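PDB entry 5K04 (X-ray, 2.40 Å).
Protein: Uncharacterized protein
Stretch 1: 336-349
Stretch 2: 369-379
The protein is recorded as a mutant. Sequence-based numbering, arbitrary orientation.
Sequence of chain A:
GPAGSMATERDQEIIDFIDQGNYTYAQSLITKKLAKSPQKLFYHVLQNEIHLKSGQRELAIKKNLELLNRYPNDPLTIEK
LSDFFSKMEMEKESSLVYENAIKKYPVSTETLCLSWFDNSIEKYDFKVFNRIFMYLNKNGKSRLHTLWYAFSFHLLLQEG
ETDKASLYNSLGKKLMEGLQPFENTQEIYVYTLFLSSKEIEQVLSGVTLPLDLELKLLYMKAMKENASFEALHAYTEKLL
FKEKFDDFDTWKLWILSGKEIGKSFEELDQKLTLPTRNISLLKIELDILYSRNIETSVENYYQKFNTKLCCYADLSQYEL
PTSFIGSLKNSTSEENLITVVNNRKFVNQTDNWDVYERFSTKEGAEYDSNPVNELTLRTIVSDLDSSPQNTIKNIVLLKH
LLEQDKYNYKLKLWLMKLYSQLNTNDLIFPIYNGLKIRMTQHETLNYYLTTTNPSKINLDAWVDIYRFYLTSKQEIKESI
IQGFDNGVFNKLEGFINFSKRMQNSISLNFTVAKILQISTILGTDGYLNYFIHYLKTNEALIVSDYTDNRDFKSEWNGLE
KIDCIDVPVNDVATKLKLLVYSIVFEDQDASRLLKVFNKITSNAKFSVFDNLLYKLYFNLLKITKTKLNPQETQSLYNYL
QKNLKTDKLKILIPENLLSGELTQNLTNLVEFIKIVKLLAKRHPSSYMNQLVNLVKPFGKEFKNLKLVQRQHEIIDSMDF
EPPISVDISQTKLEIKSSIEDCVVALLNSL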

# COMPACT_ATOMS: atom_id res chain seq x y z
N ASN A 336 15.86 -27.87 21.70
CA ASN A 336 15.93 -26.89 20.63
C ASN A 336 14.66 -26.05 20.63
O ASN A 336 13.56 -26.56 20.38
CB ASN A 336 16.15 -27.54 19.26
CG ASN A 336 16.17 -26.54 18.14
OD1 ASN A 336 15.14 -26.22 17.57
ND2 ASN A 336 17.34 -26.01 17.84
N LEU A 337 14.83 -24.75 20.87
CA LEU A 337 13.72 -23.83 21.04
C LEU A 337 12.74 -23.89 19.87
O LEU A 337 11.52 -24.00 20.06
CB LEU A 337 14.27 -22.41 21.23
CG LEU A 337 13.36 -21.23 20.95
CD1 LEU A 337 12.08 -21.30 21.78
CD2 LEU A 337 14.11 -19.96 21.24
N ILE A 338 13.26 -23.85 18.64
CA ILE A 338 12.39 -23.83 17.46
C ILE A 338 11.66 -25.17 17.28
O ILE A 338 10.50 -25.20 16.85
CB ILE A 338 13.21 -23.42 16.23
CG1 ILE A 338 13.52 -21.91 16.33
CG2 ILE A 338 12.46 -23.76 14.92
CD1 ILE A 338 14.54 -21.40 15.34
N THR A 339 12.30 -26.29 17.62
CA THR A 339 11.58 -27.56 17.69
C THR A 339 10.36 -27.43 18.60
O THR A 339 9.27 -27.87 18.24
CB THR A 339 12.51 -28.67 18.20
OG1 THR A 339 13.65 -28.77 17.35
CG2 THR A 339 11.79 -30.03 18.26
N VAL A 340 10.53 -26.79 19.76
CA VAL A 340 9.41 -26.63 20.68
C VAL A 340 8.35 -25.69 20.09
O VAL A 340 7.15 -25.93 20.23
CB VAL A 340 9.92 -26.13 22.04
CG1 VAL A 340 8.75 -25.88 23.01
CG2 VAL A 340 10.89 -27.15 22.63
N VAL A 341 8.79 -24.62 19.43
CA VAL A 341 7.85 -23.68 18.83
C VAL A 341 6.96 -24.40 17.82
O VAL A 341 5.73 -24.25 17.82
CB VAL A 341 8.62 -22.50 18.20
CG1 VAL A 341 7.75 -21.75 17.19
CG2 VAL A 341 9.12 -21.57 19.27
N ASN A 342 7.57 -25.20 16.94
CA ASN A 342 6.80 -25.93 15.94
C ASN A 342 5.85 -26.92 16.60
O ASN A 342 4.66 -26.97 16.26
CB ASN A 342 7.74 -26.63 14.96
CG ASN A 342 8.34 -25.66 13.91
OD1 ASN A 342 7.61 -24.89 13.30
ND2 ASN A 342 9.65 -25.71 13.73
N ASN A 343 6.35 -27.68 17.59
CA ASN A 343 5.51 -28.67 18.28
C ASN A 343 4.32 -28.01 18.97
O ASN A 343 3.20 -28.51 18.88
CB ASN A 343 6.34 -29.45 19.29
CG ASN A 343 7.40 -30.31 18.63
OD1 ASN A 343 7.44 -30.42 17.40
ND2 ASN A 343 8.26 -30.92 19.44
N ARG A 344 4.55 -26.88 19.65
CA ARG A 344 3.44 -26.19 20.30
C ARG A 344 2.43 -25.67 19.29
O ARG A 344 1.23 -25.60 19.58
CB ARG A 344 3.97 -25.05 21.16
CG ARG A 344 4.79 -25.50 22.36
CD ARG A 344 3.90 -26.00 23.48
NE ARG A 344 4.68 -26.56 24.58
CZ ARG A 344 4.77 -26.01 25.79
NH1 ARG A 344 4.11 -24.88 26.06
NH2 ARG A 344 5.51 -26.57 26.72
N LYS A 345 2.90 -25.28 18.10
CA LYS A 345 1.98 -24.89 17.03
C LYS A 345 1.21 -26.09 16.50
O LYS A 345 0.00 -26.00 16.26
CB LYS A 345 2.76 -24.22 15.91
CG LYS A 345 3.23 -22.82 16.23
CD LYS A 345 4.34 -22.42 15.29
CE LYS A 345 3.96 -21.25 14.45
NZ LYS A 345 5.19 -20.48 14.13
N PHE A 346 1.89 -27.22 16.31
CA PHE A 346 1.21 -28.40 15.78
C PHE A 346 0.06 -28.82 16.69
O PHE A 346 -1.03 -29.14 16.20
CB PHE A 346 2.21 -29.54 15.59
CG PHE A 346 3.10 -29.39 14.39
CD1 PHE A 346 2.56 -29.35 13.10
CD2 PHE A 346 4.48 -29.30 14.53
CE1 PHE A 346 3.38 -29.20 11.98
CE2 PHE A 346 5.31 -29.17 13.42
CZ PHE A 346 4.76 -29.11 12.14
N VAL A 347 0.27 -28.80 18.01
CA VAL A 347 -0.76 -29.21 18.97
C VAL A 347 -1.64 -28.03 19.36
O VAL A 347 -2.46 -28.14 20.27
CB VAL A 347 -0.13 -29.83 20.22
CG1 VAL A 347 0.80 -30.96 19.84
CG2 VAL A 347 0.61 -28.77 21.02
N ASN A 348 -1.48 -26.91 18.66
CA ASN A 348 -2.13 -25.63 18.96
C ASN A 348 -2.25 -25.38 20.46
O ASN A 348 -3.35 -25.25 21.02
CB ASN A 348 -3.49 -25.53 18.29
CG ASN A 348 -4.06 -24.12 18.37
OD1 ASN A 348 -3.32 -23.16 18.57
ND2 ASN A 348 -5.38 -24.01 18.23
N GLN A 349 -1.10 -25.29 21.13
CA GLN A 349 -1.07 -24.98 22.55
C GLN A 349 -0.86 -23.49 22.74
O GLN A 349 0.06 -22.91 22.15
CB GLN A 349 0.02 -25.76 23.27
CG GLN A 349 -0.09 -25.63 24.79
CD GLN A 349 0.78 -26.62 25.51
OE1 GLN A 349 0.98 -27.74 25.03
NE2 GLN A 349 1.31 -26.22 26.65
N SER A 369 14.64 -11.55 15.71
CA SER A 369 13.63 -11.72 16.75
C SER A 369 13.86 -13.04 17.49
O SER A 369 14.50 -13.97 16.98
CB SER A 369 12.23 -11.66 16.16
OG SER A 369 11.88 -10.35 15.73
N ASN A 370 13.36 -13.10 18.72
CA ASN A 370 13.46 -14.31 19.51
C ASN A 370 12.29 -15.23 19.18
O ASN A 370 11.14 -14.86 19.42
CB ASN A 370 13.44 -13.98 20.98
CG ASN A 370 13.63 -15.21 21.85
OD1 ASN A 370 13.52 -16.34 21.39
ND2 ASN A 370 13.93 -14.99 23.13
N PRO A 371 12.54 -16.43 18.65
CA PRO A 371 11.43 -17.29 18.25
C PRO A 371 10.45 -17.62 19.37
O PRO A 371 9.31 -18.00 19.07
CB PRO A 371 12.13 -18.55 17.72
CG PRO A 371 13.53 -18.11 17.40
CD PRO A 371 13.86 -17.05 18.40
N VAL A 372 10.84 -17.48 20.65
CA VAL A 372 9.90 -17.73 21.75
C VAL A 372 8.69 -16.83 21.65
O VAL A 372 7.60 -17.17 22.13
CB VAL A 372 10.57 -17.52 23.11
CG1 VAL A 372 9.73 -18.14 24.19
CG2 VAL A 372 11.90 -18.13 23.12
N ASN A 373 8.85 -15.64 21.07
CA ASN A 373 7.77 -14.69 21.04
C ASN A 373 6.78 -14.96 19.93
O ASN A 373 5.80 -14.21 19.78
CB ASN A 373 8.37 -13.29 20.98
CG ASN A 373 9.02 -12.92 22.29
OD1 ASN A 373 8.49 -13.28 23.36
ND2 ASN A 373 10.17 -12.23 22.24
N GLU A 374 7.03 -16.02 19.14
CA GLU A 374 5.97 -16.60 18.33
C GLU A 374 4.95 -17.28 19.23
O GLU A 374 3.74 -17.20 18.98
CB GLU A 374 6.56 -17.59 17.34
CG GLU A 374 7.46 -16.98 16.25
CD GLU A 374 6.73 -16.04 15.28
OE1 GLU A 374 7.27 -14.96 14.95
OE2 GLU A 374 5.59 -16.38 14.87
N LEU A 375 5.43 -17.94 20.29
CA LEU A 375 4.56 -18.61 21.25
C LEU A 375 3.90 -17.61 22.20
O LEU A 375 2.69 -17.69 22.45
CB LEU A 375 5.37 -19.64 22.04
CG LEU A 375 5.89 -20.75 21.14
CD1 LEU A 375 6.34 -22.00 21.91
CD2 LEU A 375 4.80 -21.12 20.14
N THR A 376 4.68 -16.64 22.71
CA THR A 376 4.13 -15.69 23.67
C THR A 376 3.06 -14.81 23.04
O THR A 376 2.03 -14.51 23.67
CB THR A 376 5.25 -14.85 24.29
OG1 THR A 376 5.92 -14.05 23.29
CG2 THR A 376 6.27 -15.74 24.95
N LEU A 377 3.26 -14.39 21.78
CA LEU A 377 2.25 -13.58 21.11
C LEU A 377 0.95 -14.36 20.95
O LEU A 377 -0.14 -13.85 21.26
CB LEU A 377 2.77 -13.09 19.75
CG LEU A 377 1.82 -12.20 18.94
CD1 LEU A 377 1.48 -10.92 19.68
CD2 LEU A 377 2.41 -11.90 17.58
N ARG A 378 1.04 -15.62 20.52
CA ARG A 378 -0.14 -16.49 20.48
C ARG A 378 -0.81 -16.57 21.85
O ARG A 378 -2.04 -16.50 21.96
CB ARG A 378 0.26 -17.89 19.99
CG ARG A 378 0.42 -18.01 18.47
CD ARG A 378 1.06 -19.33 18.08
NE ARG A 378 1.11 -19.54 16.63
CZ ARG A 378 0.38 -20.44 15.96
NH1 ARG A 378 -0.47 -21.24 16.60
NH2 ARG A 378 0.50 -20.55 14.63
N THR A 379 -0.02 -16.74 22.91
CA THR A 379 -0.61 -16.74 24.25
C THR A 379 -1.27 -15.40 24.54
O THR A 379 -2.40 -15.36 25.05
CB THR A 379 0.45 -17.08 25.30
OG1 THR A 379 0.99 -18.38 25.04
CG2 THR A 379 -0.18 -17.10 26.69

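The centre of this contact is apolar, and Leu 375 contributes most to it, losing more surface to the opposing stretch than any other residue here. Its CA-to-CB bond points toward the first helix, where CG of Leu 375 lies 3.8 Å from CG2 of Val 341. The CA atoms of Val 341 and Leu 375 are 6.5 Å apart, a spacing at which the short valine fits; CD1 of Leu 375 also packs 3.9 Å from CG of Arg 344, touching the aliphatic part of that side chain, whose charged end leads away. The helix axes, running in broadly the same direction at 31°, approach to 9.5 Å.

Toward the start of both helices, Pro 371 offers a compact apolar surface. CB of Pro 371 lies 3.9 Å from CG1 of Ile 338, and its CD is 4.1 Å from CD2 of Leu 337. CD2 of Leu 337 makes the tightest apolar contact, 3.4 Å from CG2 of Val 372. Asn 370 lies beside this cluster, but its OD1 is occupied in capping, accepting from the N of Val 372 at 3.0 Å. Asn 336, at the N-cap of the other helix, accepts from Thr 339 N to its OD1 at 2.8 Å, three residues on rather than two.

At the other end the contact becomes polar without forming a hydrogen bond between the stretches. Lys 345 serves by its length: its CG lies over one face of the Arg 378 guanidinium, and CE of Lys 345 is 3.5 Å from Arg 378 NH2, so methylenes rather than the ammonium meet the cation. Lys 345 NZ stands 4.2 Å from OE2 of Glu 374, opposite charges near each other but beyond a salt bridge. At the guanidinium's edge, Asn 348 OD1 comes within 4.0 Å of Arg 378 NH1.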